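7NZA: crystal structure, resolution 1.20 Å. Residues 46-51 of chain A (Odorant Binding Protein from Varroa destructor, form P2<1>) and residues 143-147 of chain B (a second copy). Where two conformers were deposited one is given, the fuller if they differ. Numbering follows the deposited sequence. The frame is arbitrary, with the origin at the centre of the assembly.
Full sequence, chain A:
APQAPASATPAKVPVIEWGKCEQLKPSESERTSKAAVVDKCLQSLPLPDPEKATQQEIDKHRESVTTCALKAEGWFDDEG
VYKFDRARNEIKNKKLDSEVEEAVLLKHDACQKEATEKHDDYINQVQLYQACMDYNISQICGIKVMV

Chain A, residues 46-51: PLPDPE
Chain B 143-147: IKVMV

The contact joins an irregular, proline-rich segment of chain A to the C-terminal end of a second copy of the same protein, chain B, and buries 289 Å² counted over both sides. This stretch of chain A has no regular helix or strand. From Pro46(A) to Asp49(A) it is nonetheless extended, with phi/psi of -56/147, -64/141, -63/152 and -69/113; it then bends at Pro50(A) (-64/-21) and Glu51(A) (-69/-20). The three proline rings restrict phi to values near -60°; the measured values are -56°, -63° and -64°. The stretches run crosswise, neither parallel nor antiparallel. The closest CA atoms across them are those of Leu47(A) and Lys144(B), 6.7 Å apart.

Ile143(B) enters with phi/psi -80/137 and rotamer m,t (chi1 -69°, chi2 167°). Its CA-to-CB bond points away from chain A, and its side chain comes no nearer than 7.3 Å, so it takes no part in the contact.

Lys144(B) and Val145(B) have strand conformation. Lys144(B), at phi/psi -121/131, supplies most of what chain B contributes. Its CB points toward chain A, and the conformer described here is m,t,m,t (chi -70°, 167°, -62°, 164°). This places NZ 2.7 Å from O of Leu47(A), to which it donates the one hydrogen bond across the stretches. The short distance fits a charged ammonium meeting a backbone carbonyl. The aliphatic part packs on apolar atoms, CB 3.8 Å from CD1 of Leu47(A) and CG 3.8 Å from CD of Pro50(A), while CD makes van der Waals contact with the backbone, 3.7 Å from O of Pro48(A). A long methylene chain ending in a donor therefore serves both apolar packing and the polar bond. The lysine and Leu47(A) each have 107 Å² covered by the opposing stretch.

Val145(B) (phi/psi -121/127, chi1 179°, t) turns its CB away, as the alternation of an extended chain requires. Its backbone N still lies 4.3 Å from CD1 of Leu47(A), while its side chain remains 6.0 Å from chain A.

Met146(B), at phi/psi -73/130, directs its CB sideways and adopts t,t,m (chi -174°, -175°, -79°). Its CB lies 3.8 Å from CD2 of Leu47(A), and its terminal CE comes back to 3.9 Å from the same CD2. Leu47(A) points toward chain B with chi1 -86° (m) and chi2 159° (t); its CD1 lies over the backbone from Lys144(B) to Met146(B), 3.3 Å from O of Lys144(B). A branched apolar side chain can cover both.

Val147(B) ends the chain as a carboxylate (O, OXT), with phi -88° and chi1 at 11°, between wells; it is out of reach of chain A. Within chain A, Asp49(A) points its CB away and uses chi1 179° (t) and chi2 -7° to accept a hydrogen bond at OD1 from N of Glu51(A), 2.9 Å away with an N-H...acceptor angle of 144°. This bond spans the bend beside Pro50(A). Glu51(A) is modelled only to CB.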

ATOM      1  N   PRO A  46      18.887  -0.153   2.055  1.00 20.21           N
ATOM      2  CA  PRO A  46      18.356  -1.208   1.182  1.00 20.44           C
ATOM      3  C   PRO A  46      17.561  -2.257   1.958  1.00 20.28           C
ATOM      4  O   PRO A  46      17.796  -2.605   3.064  1.00 19.67           O
ATOM      5  CB  PRO A  46      19.582  -1.808   0.470  1.00 22.90           C
ATOM      6  CG  PRO A  46      20.677  -0.738   0.628  1.00 23.88           C
ATOM      7  CD  PRO A  46      20.346   0.032   1.866  1.00 21.33           C
ATOM      8  N   LEU A  47      16.550  -2.792   1.295  1.00 19.34           N
ATOM      9  CA  LEU A  47      15.723  -3.847   1.901  1.00 19.69           C
ATOM     10  C   LEU A  47      16.521  -5.109   2.172  1.00 19.87           C
ATOM     11  O   LEU A  47      17.355  -5.525   1.349  1.00 20.59           O
ATOM     12  CB  LEU A  47      14.611  -4.215   0.916  1.00 19.62           C
ATOM     13  CG  LEU A  47      13.409  -3.327   1.026  1.00 20.80           C
ATOM     14  CD1 LEU A  47      12.625  -3.426  -0.284  1.00 21.46           C
ATOM     15  CD2 LEU A  47      12.489  -3.634   2.188  1.00 22.52           C
ATOM     16  N   PRO A  48      16.267  -5.782   3.304  1.00 20.09           N
ATOM     17  CA  PRO A  48      16.920  -7.050   3.556  1.00 22.30           C
ATOM     18  C   PRO A  48      16.528  -8.097   2.513  1.00 24.26           C
ATOM     19  O   PRO A  48      15.455  -8.027   1.930  1.00 25.11           O
ATOM     20  CB  PRO A  48      16.369  -7.416   4.941  1.00 21.93           C
ATOM     21  CG  PRO A  48      15.947  -6.130   5.581  1.00 23.59           C
ATOM     22  CD  PRO A  48      15.434  -5.306   4.434  1.00 22.67           C
ATOM     23  N   ASP A  49      17.437  -9.020   2.299  1.00 25.22           N
ATOM     24  CA  ASP A  49      17.250 -10.148   1.334  1.00 30.04           C
ATOM     25  C   ASP A  49      16.183 -11.049   1.914  1.00 33.42           C
ATOM     26  O   ASP A  49      16.473 -11.673   2.910  1.00 32.92           O
ATOM     27  CB  ASP A  49      18.555 -10.912   1.154  1.00 31.48           C
ATOM     28  CG  ASP A  49      18.500 -12.117   0.212  1.00 33.77           C
ATOM     29  OD1 ASP A  49      17.387 -12.460  -0.220  1.00 38.35           O
ATOM     30  OD2 ASP A  49      19.568 -12.660  -0.061  1.00 39.94           O
ATOM     31  N   PRO A  50      14.957 -11.215   1.361  1.00 36.56           N
ATOM     32  CA  PRO A  50      14.013 -12.147   1.995  1.00 39.60           C
ATOM     33  C   PRO A  50      14.439 -13.620   1.998  1.00 39.05           C
ATOM     34  O   PRO A  50      14.002 -14.286   2.872  1.00 40.03           O
ATOM     35  CB  PRO A  50      12.717 -11.955   1.198  1.00 41.11           C
ATOM     36  CG  PRO A  50      13.195 -11.444  -0.126  1.00 40.80           C
ATOM     37  CD  PRO A  50      14.385 -10.539   0.187  1.00 40.24           C
ATOM     38  N   GLU A  51      15.349 -14.056   1.126  1.00 38.51           N
ATOM     39  CA  GLU A  51      15.854 -15.469   1.172  1.00 39.89           C
ATOM     40  C   GLU A  51      16.707 -15.664   2.429  1.00 38.18           C
ATOM     41  O   GLU A  51      16.983 -16.814   2.773  1.00 43.55           O
ATOM     42  CB  GLU A  51      16.696 -15.816  -0.063  1.00 41.63           C
TER
ATOM     43  N   ILE B 143      13.557  -8.120  -7.453  1.00 18.36           N
ATOM     44  CA  ILE B 143      12.686  -7.146  -6.773  1.00 18.73           C
ATOM     45  C   ILE B 143      12.495  -7.575  -5.338  1.00 19.82           C
ATOM     46  O   ILE B 143      12.348  -8.761  -5.048  1.00 22.86           O
ATOM     47  CB  ILE B 143      11.344  -7.009  -7.488  1.00 17.79           C
ATOM     48  CG1 ILE B 143      11.562  -6.322  -8.827  1.00 18.68           C
ATOM     49  CG2 ILE B 143      10.334  -6.275  -6.604  1.00 19.62           C
ATOM     50  CD1 ILE B 143      10.389  -6.419  -9.712  1.00 18.08           C
ATOM     51  N   LYS B 144      12.565  -6.605  -4.425  1.00 18.89           N
ATOM     52  CA  LYS B 144      12.256  -6.838  -2.998  0.50 18.76           C
ATOM     53  C   LYS B 144      11.126  -5.903  -2.625  1.00 17.90           C
ATOM     54  O   LYS B 144      11.174  -4.729  -2.955  1.00 17.99           O
ATOM     55  CB  LYS B 144      13.476  -6.614  -2.114  0.50 19.53           C
ATOM     56  CG  LYS B 144      14.519  -7.694  -2.322  0.50 19.89           C
ATOM     57  CD  LYS B 144      15.867  -7.359  -1.724  0.50 21.50           C
ATOM     58  CE  LYS B 144      16.558  -6.139  -2.275  0.50 21.63           C
ATOM     59  NZ  LYS B 144      17.662  -5.692  -1.369  0.50 24.86           N
ATOM     60  N   VAL B 145      10.111  -6.443  -1.989  1.00 19.47           N
ATOM     61  CA  VAL B 145       8.924  -5.677  -1.576  1.00 20.37           C
ATOM     62  C   VAL B 145       8.819  -5.799  -0.073  1.00 20.18           C
ATOM     63  O   VAL B 145       8.747  -6.934   0.439  1.00 22.50           O
ATOM     64  CB  VAL B 145       7.666  -6.233  -2.280  1.00 21.10           C
ATOM     65  CG1 VAL B 145       6.420  -5.503  -1.862  1.00 23.66           C
ATOM     66  CG2 VAL B 145       7.792  -6.119  -3.775  1.00 22.10           C
ATOM     67  N   MET B 146       8.721  -4.708   0.648  1.00 20.41           N
ATOM     68  CA  MET B 146       8.497  -4.774   2.113  1.00 21.55           C
ATOM     69  C   MET B 146       7.034  -5.206   2.359  1.00 24.12           C
ATOM     70  O   MET B 146       6.103  -4.688   1.708  1.00 24.40           O
ATOM     71  CB  MET B 146       8.705  -3.391   2.662  1.00 20.38           C
ATOM     72  CG  MET B 146       8.646  -3.375   4.207  1.00 21.85           C
ATOM     73  SD  MET B 146       8.744  -1.772   4.887  1.00 26.23           S
ATOM     74  CE  MET B 146      10.487  -1.476   4.780  1.00 24.99           C
ATOM     75  N   VAL B 147       6.826  -6.203   3.210  1.00 27.33           N
ATOM     76  CA  VAL B 147       5.433  -6.635   3.544  1.00 34.83           C
ATOM     77  C   VAL B 147       4.960  -5.778   4.714  1.00 37.45           C
ATOM     78  O   VAL B 147       5.650  -5.228   5.622  1.00 35.76           O
ATOM     79  CB  VAL B 147       5.284  -8.166   3.751  1.00 38.76           C
ATOM     80  CG1 VAL B 147       6.597  -8.902   3.849  1.00 40.70           C
ATOM     81  CG2 VAL B 147       4.389  -8.527   4.926  1.00 40.78           C
ATOM     82  OXT VAL B 147       3.730  -5.592   4.721  1.00 40.87           O
TER